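Local coordinates for glycoside hydrolase family 81 (Clostridium thermocellum, PDB 6FOP), which probably hydrolyses internal beta-1,3-linkages of glucans such as laminarin, as an endo-acting glucanase of the cellulosome, at residues A[66-71]-A[83-88]; A[87-92]-A[170-175]; A[664-669]-A[697-702]; A[304-309]-A[683-688]; A[329-334]-A[366-371]. One frame throughout, in Å; residues are numbered along the deposited sequence.

Contact 1 (A[66-71]-A[83-88]); sequences GIEVGK and GAHKND
Glu68, on strand 66-70 of the N-terminal seven-strand antiparallel sheet, meets His85 in the loop that leads into the neighbouring strand 89-93. His85 NE2 donates to Glu68 OE1 at 2.8 Å. The oxygen uses its anti lone pair and lies close to the imidazole plane. Carboxylate and ring are nearly coplanar. CG of His85 sits anti to its backbone N (chi1 168°), and NE2, at the edge of the ring beyond it, is the atom that meets the glutamate. The other ring nitrogen, ND1, is bonded to Thr59. Glu68 OE2 forms a salt bridge with Lys63, so each carboxylate oxygen has a partner. The side-chain amide of Asn87 stacks on this carboxylate.

Further along, Asp88 N donates to Val69 O at 2.8 Å. Asp88 OD2 receives Lys71 N at 3.0 Å, from above the carboxylate plane. The Lys86 ammonium bridges the two segments. Lys86 NZ donates to Lys71 O at 2.8 Å and forms a salt bridge with Asp88 OD1 at 2.7 Å, on the syn lone pair. Gly70 passes close to the loop, with a CA-H...O contact of 3.3 Å from Gly70 CA to Lys86 O.

Two separate polar groups, Glu68 with His85 and Lys86 with Asp88, thus join the segments. The lysine would offset the charge of Asp88, and the nearby glutamate would probably stabilise a protonated His85.

Contact 2 (A[87-92]-A[170-175]); sequences NDFTVG and VNYGLF
Tyr172 of strand 170-175 reaches across to Asp88 and Phe89, at the start of strand 89-93. Its CB leaves the backbone toward that strand, and CG stands anti to the carbonyl carbon (chi1 -69°). From CG outward the ring is met on one face by Phe89. The Phe89 CE2 atom lies 3.5 Å above the ring plane of Tyr172, over its centre. It is therefore almost equally far from all six ring carbons, with CD1 of Tyr172 at 3.7 Å from CE2 of Phe89. The planes stand at 81° and the centroids are 4.8 Å apart. This is a T-shaped stack in which Phe89 gives the edge and Tyr172 the face.

At the tip, Tyr172 OH donates to Asp88 OD2 at 2.7 Å, on the anti lone pair. It is a second donor to an oxygen already bonded to main chain. Asp88 OD2 lies near the plane of the tyrosine ring, at its edge. The other oxygen, OD1, is bonded to Asn168. Val170 CG2 packs beside Asp88 OD2 at 3.9 Å. At the far end of Phe89, CZ touches Leu174 CD2 at 4.3 Å, a looser apolar contact. The Phe89 ring also meets Phe147.

The two strands belong to different antiparallel sheets, so side chains alone join them here. Asp88 and Phe89 both face Val69 in a classic beta bulge. The arrangement is that of a beta-sandwich interior, with aromatic packing between two sheets and a buried tyrosine-aspartate bond.

Contact 3 (A[664-669]-A[697-702]); sequences FSVTAD and TFSDGK
Thr667 and Ser699 are joined by two hydrogen bonds where two loops run roughly antiparallel. Ser699 N donates to Thr667 O at 2.8 Å. In return, Thr667 N donates to Ser699 OG at 3.1 Å; chi1 of 61° sets this hydroxyl between its own backbone N and carbonyl carbon. Beyond the single bridge of Ala668 with Phe698, Asp669 N donates to Thr697 O at 3.2 Å. Thr697 N returns a nearly straight bond of 2.8 Å to Asp669 OD1, from above the carboxylate plane.

Two waters extend the polar contact. One donates to Ser665 O and is bonded to Ser699 OG. The other donates to Asp669 OD2 and accepts from Thr697 OG1.

The apolar part centres on Phe698. Ala668 CB sits over one face of its ring, 3.9 Å from the centroid, in a CH-pi contact. Val666 CG1 lies at the ring edge, 3.8 Å from Phe698 CB.

A type I turn from Phe698 to Gly701 shapes the second loop. Asp700 OD1 accepts from Lys702 N in an Asx turn, while OD2 is held by Tyr684 OH and Arg682. The loops follow strands 661-662 and 694-697. Phe698 packs on Val675 of strand 673-678 and Val686 of strand 681-688.

Contact 4 (A[304-309]-A[683-688]); sequences GILPNL and TYVVYN
Leu306 and Val685 cross at about a right angle, and Pro307 crosses Tyr687 obliquely. These two pairs carry the contact. Leu306 CG stands anti to the carbonyl carbon (chi1 -66°), and both methyls beyond it lie against the valine. Leu306 CD1 is 3.7 Å from Val685 CG1, while Leu306 CD2 is 3.9 Å from the same methyl. The leucine thus straddles one branch of Val685. Leu306 CD2 also reaches the main chain further on, 4.2 Å from Tyr687 N.

The segment 683-688 lies on strand 681-688, an inner strand of the antiparallel sheet near the C-terminus. Val685 and Tyr687, two residues apart, both point toward the loop 304-309, while Val686 points away from it. The loop follows strand 295-301 and leads to helix 317-329. It therefore packs on one face of the sheet, with no hydrogen bond between the two segments. Met711 of the neighbouring strand 710-715 touches both Val685 and Tyr687 on this face.

Pro307 meets Tyr687 near the root of the aromatic side chain. Pro307 CD is 3.7 Å from Tyr687 CB. CG of Tyr687, set anti to its backbone N (chi1 -171°), is met by Pro307 CG at 3.8 Å. Pro307 CG also lies 4.2 Å from the centroid of the Tyr687 ring, an off-centre CH-pi contact. Pro307 O accepts a hydrogen bond from Gln429 NE2.

Contact 5 (A[329-334]-A[366-371]); sequences LQADAP and DRFISF
CG of Phe371 is anti to its backbone N (chi1 -168°), and the ring lies against the turn at Ala331 and Asp332. The Arg367 chain, one helical turn earlier, bends at chi3 (52°), which sets NE; the guanidinium beyond it lies by the same turn. Over one face of the Phe371 ring sit Asp332 CA and Ala331 O, both offset toward the rim. Asp332 CA is 3.8 Å from the ring centroid in a CH-pi contact. Ala331 O lies 3.4 Å from Phe371 CD2, and this oxygen accepts a hydrogen bond from His345.

Ala331 CB points toward the helix and meets Phe368 CD1 at 4.0 Å, at the ring edge. Pro334 CD adds a looser contact with Phe371 CZ at 4.3 Å.

In one of two modelled positions of Asp332, its OD1 makes a long and doubtful salt bridge with Arg367 NH2, 3.6 Å. A water donates to Leu329 O and accepts a weak bond from Arg367 NH1.

A type I turn from Gln330 to Ala333 shapes the link between helices 317-329 and 339-359. The link packs on helix 362-379, whose Phe368 also touches Leu327 and Leu349 of those two helices.

In the fold
Contacts 1 and 2 lie on one side of the chain's centre, with centres 9 Å apart. They share Asn87 and Asp88. Strands 66-70 and 89-93 are neighbours in one sheet, and contact 2 joins that sheet to the one holding strand 170-175. Both close before the others open. Contacts 3 and 4 lie across the chain's centre, about 48 Å from contact 1 by centres. Their centres are 13 Å apart, their segments alternate along the chain, and Tyr684 bonded to Asp700 links them. Contact 5, in the helical region, has its centre about 25 Å from that of contact 4 and is nested inside it in sequence. Contact 4 thus brings the chain back across that region.

Contact 1 (A[66-71]-A[83-88])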
# COMPACT_ATOMS: atom_id res chain seq x y z
N GLY A 66 2.89 16.68 25.45
CA GLY A 66 2.90 17.32 24.14
C GLY A 66 3.28 16.35 23.04
O GLY A 66 2.91 15.16 23.09
N ILE A 67 4.06 16.85 22.07
CA ILE A 67 4.39 16.09 20.87
C ILE A 67 5.90 15.85 20.78
O ILE A 67 6.69 16.80 20.59
CB ILE A 67 3.94 16.81 19.57
CG1 ILE A 67 2.48 17.29 19.63
CG2 ILE A 67 4.13 15.87 18.39
CD1 ILE A 67 2.28 18.73 20.06
N GLU A 68 6.32 14.59 20.94
CA GLU A 68 7.72 14.25 20.72
C GLU A 68 8.02 14.40 19.24
O GLU A 68 7.20 13.99 18.41
CB GLU A 68 8.06 12.82 21.12
CG GLU A 68 7.80 12.51 22.58
CD GLU A 68 8.38 11.18 23.03
OE1 GLU A 68 8.64 10.31 22.17
OE2 GLU A 68 8.54 10.99 24.26
N VAL A 69 9.19 14.91 18.94
CA VAL A 69 9.73 15.08 17.60
C VAL A 69 11.10 14.43 17.54
O VAL A 69 11.93 14.64 18.45
CB VAL A 69 9.87 16.57 17.22
CG1 VAL A 69 10.49 16.73 15.84
CG2 VAL A 69 8.54 17.30 17.31
N GLY A 70 11.37 13.67 16.48
CA GLY A 70 12.70 13.13 16.30
C GLY A 70 13.04 12.77 14.87
O GLY A 70 12.15 12.68 14.01
N LYS A 71 14.32 12.51 14.65
CA LYS A 71 14.80 11.94 13.42
C LYS A 71 15.46 10.63 13.82
O LYS A 71 16.42 10.63 14.57
CB LYS A 71 15.81 12.80 12.67
CG LYS A 71 16.10 12.20 11.28
CD LYS A 71 16.99 13.05 10.42
CE LYS A 71 17.27 12.38 9.11
NZ LYS A 71 18.24 11.28 9.24
N GLY A 83 14.83 2.04 12.21
CA GLY A 83 14.73 3.50 12.26
C GLY A 83 13.68 3.88 13.27
O GLY A 83 12.63 4.46 12.93
N ALA A 84 13.93 3.54 14.53
CA ALA A 84 12.94 3.72 15.59
C ALA A 84 12.73 5.18 15.93
O ALA A 84 13.68 6.00 15.93
CB ALA A 84 13.38 3.01 16.86
N HIS A 85 11.50 5.52 16.25
CA HIS A 85 11.22 6.84 16.80
C HIS A 85 11.99 7.04 18.11
O HIS A 85 11.99 6.15 18.97
CB HIS A 85 9.73 7.03 17.05
CG HIS A 85 9.42 8.24 17.87
ND1 HIS A 85 9.51 9.53 17.37
CD2 HIS A 85 9.09 8.36 19.18
CE1 HIS A 85 9.27 10.39 18.35
NE2 HIS A 85 8.98 9.70 19.45
N LYS A 86 12.61 8.20 18.25
CA LYS A 86 13.17 8.66 19.52
C LYS A 86 12.81 10.14 19.70
O LYS A 86 12.59 10.86 18.74
CB LYS A 86 14.69 8.43 19.60
CG LYS A 86 15.45 9.06 18.44
CD LYS A 86 16.85 9.48 18.75
CE LYS A 86 17.61 9.77 17.49
NZ LYS A 86 17.55 11.16 17.04
N ASN A 87 12.75 10.55 20.95
CA ASN A 87 12.48 11.94 21.35
C ASN A 87 13.74 12.79 21.27
O ASN A 87 14.63 12.66 22.13
CB ASN A 87 11.92 11.92 22.77
CG ASN A 87 11.57 13.28 23.32
OD1 ASN A 87 10.94 14.09 22.67
ND2 ASN A 87 11.95 13.51 24.57
N ASP A 88 13.85 13.64 20.25
CA ASP A 88 14.92 14.65 20.25
C ASP A 88 14.44 15.85 21.05
O ASP A 88 15.21 16.40 21.85
CB ASP A 88 15.32 15.03 18.81
CG ASP A 88 16.05 13.92 18.07
OD1 ASP A 88 16.74 13.09 18.72
OD2 ASP A 88 15.93 13.86 16.80

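Contact 2 (A[87-92]-A[170-175])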
# COMPACT_ATOMS: atom_id res chain seq x y z
N ASN A 87 12.75 10.55 20.95
CA ASN A 87 12.48 11.94 21.35
C ASN A 87 13.74 12.79 21.27
O ASN A 87 14.63 12.66 22.13
CB ASN A 87 11.92 11.92 22.77
CG ASN A 87 11.57 13.28 23.32
OD1 ASN A 87 10.94 14.09 22.67
ND2 ASN A 87 11.95 13.51 24.57
N ASP A 88 13.85 13.64 20.25
CA ASP A 88 14.92 14.65 20.25
C ASP A 88 14.44 15.85 21.05
O ASP A 88 15.21 16.40 21.85
CB ASP A 88 15.32 15.03 18.81
CG ASP A 88 16.05 13.92 18.07
OD1 ASP A 88 16.74 13.09 18.72
OD2 ASP A 88 15.93 13.86 16.80
N PHE A 89 13.20 16.27 20.87
CA PHE A 89 12.59 17.26 21.76
C PHE A 89 11.09 17.07 21.77
O PHE A 89 10.49 16.59 20.77
CB PHE A 89 12.95 18.71 21.38
CG PHE A 89 12.62 19.07 19.98
CD1 PHE A 89 11.36 19.60 19.67
CD2 PHE A 89 13.56 18.94 18.98
CE1 PHE A 89 11.05 19.97 18.37
CE2 PHE A 89 13.26 19.29 17.68
CZ PHE A 89 12.01 19.83 17.37
N THR A 90 10.45 17.47 22.87
CA THR A 90 9.02 17.46 22.97
C THR A 90 8.50 18.90 22.85
O THR A 90 8.97 19.80 23.57
CB THR A 90 8.57 16.79 24.29
OG1 THR A 90 8.91 15.39 24.24
CG2 THR A 90 7.12 16.92 24.50
N VAL A 91 7.54 19.11 21.96
CA VAL A 91 6.85 20.38 21.82
C VAL A 91 5.72 20.35 22.82
O VAL A 91 4.72 19.68 22.62
CB VAL A 91 6.32 20.58 20.39
CG1 VAL A 91 5.52 21.87 20.27
CG2 VAL A 91 7.46 20.59 19.38
N GLY A 92 5.93 21.10 23.91
CA GLY A 92 4.96 21.24 24.99
C GLY A 92 4.44 22.67 25.06
O GLY A 92 4.64 23.48 24.14
N VAL A 170 21.44 15.71 15.52
CA VAL A 170 20.45 16.09 14.52
C VAL A 170 20.27 17.60 14.58
O VAL A 170 20.06 18.17 15.66
CB VAL A 170 19.09 15.40 14.79
CG1 VAL A 170 18.07 15.76 13.72
CG2 VAL A 170 19.25 13.88 14.85
N ASN A 171 20.41 18.25 13.42
CA ASN A 171 20.21 19.67 13.30
C ASN A 171 18.76 20.01 13.06
O ASN A 171 18.10 19.38 12.23
CB ASN A 171 21.09 20.22 12.17
CG ASN A 171 22.55 19.99 12.42
OD1 ASN A 171 23.11 20.56 13.35
ND2 ASN A 171 23.16 19.11 11.64
N TYR A 172 18.24 20.99 13.82
CA TYR A 172 16.89 21.50 13.65
C TYR A 172 16.87 23.01 13.57
O TYR A 172 17.69 23.69 14.18
CB TYR A 172 15.99 21.10 14.81
CG TYR A 172 15.65 19.65 14.92
CD1 TYR A 172 14.55 19.14 14.26
CD2 TYR A 172 16.41 18.80 15.71
CE1 TYR A 172 14.19 17.82 14.41
CE2 TYR A 172 16.09 17.45 15.85
CZ TYR A 172 14.97 16.97 15.19
OH TYR A 172 14.64 15.64 15.31
N GLY A 173 15.87 23.51 12.86
CA GLY A 173 15.48 24.91 12.92
C GLY A 173 14.23 25.03 13.75
O GLY A 173 13.31 24.21 13.61
N LEU A 174 14.19 26.06 14.61
CA LEU A 174 13.00 26.42 15.39
C LEU A 174 12.57 27.78 14.92
O LEU A 174 13.34 28.74 15.02
CB LEU A 174 13.30 26.43 16.88
CG LEU A 174 14.01 25.24 17.48
CD1 LEU A 174 14.29 25.50 18.95
CD2 LEU A 174 13.20 23.96 17.30
N PHE A 175 11.37 27.86 14.34
CA PHE A 175 10.92 29.06 13.61
C PHE A 175 9.73 29.70 14.27
O PHE A 175 8.62 29.16 14.27
CB PHE A 175 10.57 28.70 12.16
CG PHE A 175 11.69 27.99 11.45
CD1 PHE A 175 12.81 28.69 11.01
CD2 PHE A 175 11.63 26.61 11.20
CE1 PHE A 175 13.86 28.03 10.36
CE2 PHE A 175 12.68 25.94 10.56
CZ PHE A 175 13.79 26.65 10.11

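Contact 3 (A[664-669]-A[697-702])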
# COMPACT_ATOMS: atom_id res chain seq x y z
N PHE A 664 9.65 -6.54 -20.28
CA PHE A 664 9.20 -5.23 -19.82
C PHE A 664 9.68 -4.08 -20.69
O PHE A 664 9.46 -2.92 -20.36
CB PHE A 664 9.67 -5.05 -18.38
CG PHE A 664 9.03 -6.03 -17.46
CD1 PHE A 664 7.74 -5.82 -17.00
CD2 PHE A 664 9.66 -7.23 -17.15
CE1 PHE A 664 7.12 -6.74 -16.16
CE2 PHE A 664 9.05 -8.13 -16.34
CZ PHE A 664 7.79 -7.89 -15.84
N SER A 665 10.31 -4.37 -21.83
CA SER A 665 10.83 -3.32 -22.70
C SER A 665 9.83 -2.91 -23.79
O SER A 665 10.16 -2.08 -24.65
CB SER A 665 12.14 -3.76 -23.33
OG SER A 665 11.94 -4.74 -24.31
N VAL A 666 8.65 -3.52 -23.79
CA VAL A 666 7.61 -3.28 -24.80
C VAL A 666 6.30 -3.00 -24.11
O VAL A 666 5.87 -3.78 -23.25
CB VAL A 666 7.39 -4.52 -25.68
CG1 VAL A 666 6.37 -4.25 -26.80
CG2 VAL A 666 8.67 -5.01 -26.27
N THR A 667 5.60 -1.94 -24.54
CA THR A 667 4.27 -1.64 -24.05
C THR A 667 3.25 -1.66 -25.18
O THR A 667 3.61 -1.80 -26.35
CB THR A 667 4.25 -0.32 -23.28
OG1 THR A 667 4.75 0.73 -24.12
CG2 THR A 667 5.14 -0.43 -22.02
N ALA A 668 1.98 -1.49 -24.82
CA ALA A 668 0.88 -1.55 -25.78
C ALA A 668 -0.20 -0.58 -25.40
O ALA A 668 -0.36 -0.23 -24.21
CB ALA A 668 0.31 -2.96 -25.88
N ASP A 669 -0.99 -0.19 -26.40
CA ASP A 669 -2.09 0.77 -26.24
C ASP A 669 -3.43 0.14 -25.82
O ASP A 669 -4.50 0.47 -26.35
CB ASP A 669 -2.24 1.64 -27.49
CG ASP A 669 -2.65 0.88 -28.74
OD1 ASP A 669 -2.76 -0.38 -28.71
OD2 ASP A 669 -2.81 1.56 -29.77
N THR A 697 -1.62 -2.01 -30.75
CA THR A 697 -0.31 -1.71 -31.28
C THR A 697 0.71 -1.68 -30.16
O THR A 697 0.48 -1.03 -29.15
CB THR A 697 -0.31 -0.37 -32.05
OG1 THR A 697 -1.32 -0.41 -33.07
CG2 THR A 697 1.03 -0.09 -32.69
N PHE A 698 1.81 -2.40 -30.35
CA PHE A 698 2.91 -2.47 -29.38
C PHE A 698 4.02 -1.51 -29.78
O PHE A 698 4.16 -1.13 -30.95
CB PHE A 698 3.45 -3.91 -29.28
CG PHE A 698 2.45 -4.89 -28.71
CD1 PHE A 698 1.45 -5.45 -29.52
CD2 PHE A 698 2.51 -5.29 -27.39
CE1 PHE A 698 0.52 -6.32 -28.99
CE2 PHE A 698 1.61 -6.18 -26.86
CZ PHE A 698 0.59 -6.69 -27.68
N SER A 699 4.86 -1.17 -28.81
CA SER A 699 5.90 -0.16 -29.03
C SER A 699 7.02 -0.61 -29.97
O SER A 699 7.79 0.21 -30.48
CB SER A 699 6.52 0.29 -27.69
OG SER A 699 7.12 -0.79 -26.99
N ASP A 700 7.10 -1.94 -30.20
CA ASP A 700 8.04 -2.48 -31.19
C ASP A 700 7.43 -2.63 -32.60
O ASP A 700 8.09 -3.17 -33.48
CB ASP A 700 8.65 -3.80 -30.70
CG ASP A 700 7.62 -4.91 -30.54
OD1 ASP A 700 6.44 -4.68 -30.90
OD2 ASP A 700 8.02 -5.99 -30.05
N GLY A 701 6.21 -2.14 -32.80
CA GLY A 701 5.55 -2.24 -34.10
C GLY A 701 4.58 -3.38 -34.29
O GLY A 701 3.81 -3.38 -35.26
N LYS A 702 4.54 -4.33 -33.37
CA LYS A 702 3.59 -5.43 -33.50
C LYS A 702 2.17 -4.87 -33.48
O LYS A 702 1.84 -4.03 -32.63
CB LYS A 702 3.78 -6.43 -32.36
CG LYS A 702 2.88 -7.65 -32.43
CD LYS A 702 3.24 -8.61 -33.56
CE LYS A 702 2.37 -9.85 -33.50
NZ LYS A 702 2.78 -10.81 -34.55
O HOH W 1 9.79 -1.18 -27.50
O HOH W 2 -3.75 0.38 -31.95

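Contact 4 (A[304-309]-A[683-688])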
# COMPACT_ATOMS: atom_id res chain seq x y z
N GLY A 304 0.75 -3.84 -18.50
CA GLY A 304 -0.41 -4.69 -18.76
C GLY A 304 -0.56 -5.75 -17.69
O GLY A 304 0.42 -6.13 -17.02
N ILE A 305 -1.77 -6.27 -17.57
CA ILE A 305 -2.02 -7.53 -16.88
C ILE A 305 -2.90 -8.38 -17.78
O ILE A 305 -3.56 -7.86 -18.68
CB ILE A 305 -2.68 -7.34 -15.49
CG1 ILE A 305 -4.10 -6.78 -15.58
CG2 ILE A 305 -1.80 -6.45 -14.59
CD1 ILE A 305 -4.85 -6.94 -14.30
N LEU A 306 -2.99 -9.66 -17.45
CA LEU A 306 -3.94 -10.55 -18.11
C LEU A 306 -4.90 -11.14 -17.10
O LEU A 306 -4.57 -11.25 -15.92
CB LEU A 306 -3.22 -11.68 -18.82
CG LEU A 306 -2.34 -11.25 -20.00
CD1 LEU A 306 -1.47 -12.41 -20.43
CD2 LEU A 306 -3.20 -10.75 -21.16
N PRO A 307 -6.08 -11.60 -17.57
CA PRO A 307 -7.01 -12.32 -16.68
C PRO A 307 -6.60 -13.76 -16.40
O PRO A 307 -7.16 -14.40 -15.53
CB PRO A 307 -8.34 -12.26 -17.44
CG PRO A 307 -7.93 -12.17 -18.86
CD PRO A 307 -6.69 -11.33 -18.88
N ASN A 308 -5.63 -14.25 -17.17
CA ASN A 308 -5.10 -15.61 -17.10
C ASN A 308 -4.02 -15.73 -18.16
O ASN A 308 -4.01 -14.97 -19.12
CB ASN A 308 -6.19 -16.67 -17.36
CG ASN A 308 -6.94 -16.46 -18.68
OD1 ASN A 308 -7.91 -15.70 -18.74
ND2 ASN A 308 -6.50 -17.14 -19.72
N LEU A 309 -3.12 -16.70 -17.99
CA LEU A 309 -2.21 -17.06 -19.06
C LEU A 309 -2.96 -17.89 -20.14
O LEU A 309 -3.96 -18.55 -19.84
CB LEU A 309 -1.01 -17.84 -18.53
CG LEU A 309 -0.09 -17.07 -17.58
CD1 LEU A 309 1.06 -17.95 -17.16
CD2 LEU A 309 0.43 -15.79 -18.23
N THR A 683 6.37 -13.31 -27.90
CA THR A 683 4.97 -13.69 -28.01
C THR A 683 4.14 -12.62 -27.31
O THR A 683 4.45 -12.18 -26.18
CB THR A 683 4.69 -15.10 -27.43
OG1 THR A 683 5.45 -16.06 -28.16
CG2 THR A 683 3.22 -15.43 -27.54
N TYR A 684 3.10 -12.19 -28.00
CA TYR A 684 2.25 -11.09 -27.57
C TYR A 684 0.89 -11.66 -27.22
O TYR A 684 0.31 -12.42 -28.02
CB TYR A 684 2.12 -10.11 -28.73
CG TYR A 684 3.43 -9.60 -29.28
CD1 TYR A 684 4.16 -10.33 -30.19
CD2 TYR A 684 3.93 -8.35 -28.90
CE1 TYR A 684 5.35 -9.88 -30.71
CE2 TYR A 684 5.13 -7.89 -29.41
CZ TYR A 684 5.84 -8.66 -30.31
OH TYR A 684 7.02 -8.21 -30.85
N VAL A 685 0.37 -11.33 -26.05
CA VAL A 685 -0.91 -11.83 -25.57
C VAL A 685 -1.78 -10.64 -25.22
O VAL A 685 -1.34 -9.74 -24.50
CB VAL A 685 -0.77 -12.73 -24.35
CG1 VAL A 685 -2.12 -13.31 -23.95
CG2 VAL A 685 0.28 -13.82 -24.61
N VAL A 686 -2.98 -10.61 -25.74
CA VAL A 686 -3.95 -9.54 -25.45
C VAL A 686 -5.28 -10.17 -25.02
O VAL A 686 -5.72 -11.16 -25.61
CB VAL A 686 -4.21 -8.70 -26.71
CG1 VAL A 686 -5.32 -7.68 -26.49
CG2 VAL A 686 -2.94 -8.01 -27.15
N TYR A 687 -5.96 -9.55 -24.06
CA TYR A 687 -7.34 -9.87 -23.79
C TYR A 687 -8.19 -8.65 -24.11
O TYR A 687 -7.91 -7.54 -23.62
CB TYR A 687 -7.60 -10.33 -22.35
CG TYR A 687 -9.02 -10.85 -22.24
CD1 TYR A 687 -9.36 -12.10 -22.75
CD2 TYR A 687 -10.05 -10.07 -21.76
CE1 TYR A 687 -10.66 -12.55 -22.75
CE2 TYR A 687 -11.37 -10.53 -21.76
CZ TYR A 687 -11.66 -11.78 -22.25
OH TYR A 687 -12.95 -12.25 -22.26
N ASN A 688 -9.21 -8.83 -24.93
CA ASN A 688 -10.19 -7.78 -25.23
C ASN A 688 -11.45 -8.06 -24.45
O ASN A 688 -12.22 -8.96 -24.82
CB ASN A 688 -10.46 -7.75 -26.73
CG ASN A 688 -11.46 -6.70 -27.15
OD1 ASN A 688 -12.00 -5.93 -26.33
ND2 ASN A 688 -11.72 -6.64 -28.45

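Contact 5 (A[329-334]-A[366-371])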
# COMPACT_ATOMS: atom_id res chain seq x y z
N LEU A 329 -13.43 -31.82 -7.73
CA LEU A 329 -14.00 -32.59 -6.61
C LEU A 329 -14.01 -31.81 -5.29
O LEU A 329 -14.85 -32.10 -4.42
CB LEU A 329 -13.25 -33.90 -6.40
CG LEU A 329 -13.41 -34.92 -7.51
CD1 LEU A 329 -12.49 -36.09 -7.21
CD2 LEU A 329 -14.85 -35.38 -7.70
N GLN A 330 -13.09 -30.85 -5.17
CA GLN A 330 -12.96 -29.99 -4.00
C GLN A 330 -13.49 -28.58 -4.21
O GLN A 330 -13.21 -27.70 -3.41
CB GLN A 330 -11.49 -29.92 -3.59
CG GLN A 330 -10.78 -31.26 -3.47
CD GLN A 330 -11.51 -32.27 -2.61
OE1 GLN A 330 -11.50 -33.47 -2.90
NE2 GLN A 330 -12.14 -31.80 -1.53
N ALA A 331 -14.27 -28.36 -5.27
CA ALA A 331 -14.73 -27.00 -5.61
C ALA A 331 -15.54 -26.34 -4.52
O ALA A 331 -15.51 -25.10 -4.41
CB ALA A 331 -15.55 -27.02 -6.90
N ASP A 332 -16.26 -27.13 -3.74
CA ASP A 332 -17.11 -26.60 -2.68
C ASP A 332 -16.50 -26.79 -1.28
O ASP A 332 -17.23 -26.75 -0.28
CB ASP A 332 -18.49 -27.25 -2.78
CG ASP A 332 -18.45 -28.76 -2.61
OD1 ASP A 332 -17.34 -29.37 -2.64
OD2 ASP A 332 -19.56 -29.32 -2.44
N ALA A 333 -15.17 -26.94 -1.21
CA ALA A 333 -14.45 -27.32 0.04
C ALA A 333 -13.35 -26.31 0.43
O ALA A 333 -12.16 -26.60 0.39
CB ALA A 333 -13.87 -28.73 -0.12
N PRO A 334 -13.75 -25.09 0.84
CA PRO A 334 -12.76 -24.18 1.43
C PRO A 334 -12.19 -24.80 2.71
O PRO A 334 -12.88 -25.59 3.38
CB PRO A 334 -13.57 -22.92 1.74
CG PRO A 334 -14.99 -23.38 1.81
CD PRO A 334 -15.12 -24.55 0.88
N ASP A 366 -18.24 -25.58 -14.95
CA ASP A 366 -19.53 -25.35 -14.34
C ASP A 366 -19.48 -25.48 -12.81
O ASP A 366 -20.12 -24.68 -12.10
CB ASP A 366 -20.57 -26.33 -14.90
CG ASP A 366 -20.99 -26.03 -16.33
OD1 ASP A 366 -20.66 -24.97 -16.90
OD2 ASP A 366 -21.67 -26.93 -16.90
N ARG A 367 -18.71 -26.45 -12.30
CA ARG A 367 -18.59 -26.59 -10.85
C ARG A 367 -17.91 -25.35 -10.23
O ARG A 367 -18.33 -24.84 -9.20
CB ARG A 367 -17.82 -27.86 -10.47
CG ARG A 367 -18.68 -29.10 -10.64
CD ARG A 367 -18.28 -30.24 -9.72
NE ARG A 367 -18.18 -29.86 -8.30
CZ ARG A 367 -18.00 -30.73 -7.30
NH1 ARG A 367 -17.92 -32.06 -7.53
NH2 ARG A 367 -17.89 -30.28 -6.06
N PHE A 368 -16.88 -24.86 -10.90
CA PHE A 368 -16.14 -23.70 -10.40
C PHE A 368 -17.02 -22.46 -10.42
O PHE A 368 -17.15 -21.77 -9.41
CB PHE A 368 -14.87 -23.46 -11.23
CG PHE A 368 -13.83 -24.57 -11.16
CD1 PHE A 368 -13.69 -25.36 -10.05
CD2 PHE A 368 -12.96 -24.77 -12.23
CE1 PHE A 368 -12.72 -26.35 -10.01
CE2 PHE A 368 -11.99 -25.75 -12.16
CZ PHE A 368 -11.90 -26.55 -11.06
N ILE A 369 -17.61 -22.14 -11.58
CA ILE A 369 -18.48 -20.94 -11.74
C ILE A 369 -19.65 -20.99 -10.81
O ILE A 369 -20.03 -19.99 -10.20
CB ILE A 369 -19.01 -20.76 -13.19
CG1 ILE A 369 -17.85 -20.37 -14.09
CG2 ILE A 369 -20.09 -19.67 -13.26
CD1 ILE A 369 -18.18 -20.23 -15.56
N SER A 370 -20.29 -22.16 -10.69
CA SER A 370 -21.46 -22.32 -9.82
C SER A 370 -21.12 -21.97 -8.38
O SER A 370 -21.86 -21.27 -7.70
CB SER A 370 -22.01 -23.74 -9.89
OG SER A 370 -23.09 -23.93 -8.98
N PHE A 371 -19.99 -22.51 -7.89
CA PHE A 371 -19.58 -22.23 -6.52
C PHE A 371 -19.17 -20.77 -6.33
O PHE A 371 -19.53 -20.16 -5.33
CB PHE A 371 -18.48 -23.18 -6.01
CG PHE A 371 -18.28 -23.07 -4.52
CD1 PHE A 371 -19.17 -23.70 -3.67
CD2 PHE A 371 -17.29 -22.28 -3.97
CE1 PHE A 371 -19.05 -23.61 -2.30
CE2 PHE A 371 -17.15 -22.20 -2.58
CZ PHE A 371 -18.03 -22.86 -1.76
O HOH W 3 -17.08 -33.80 -4.68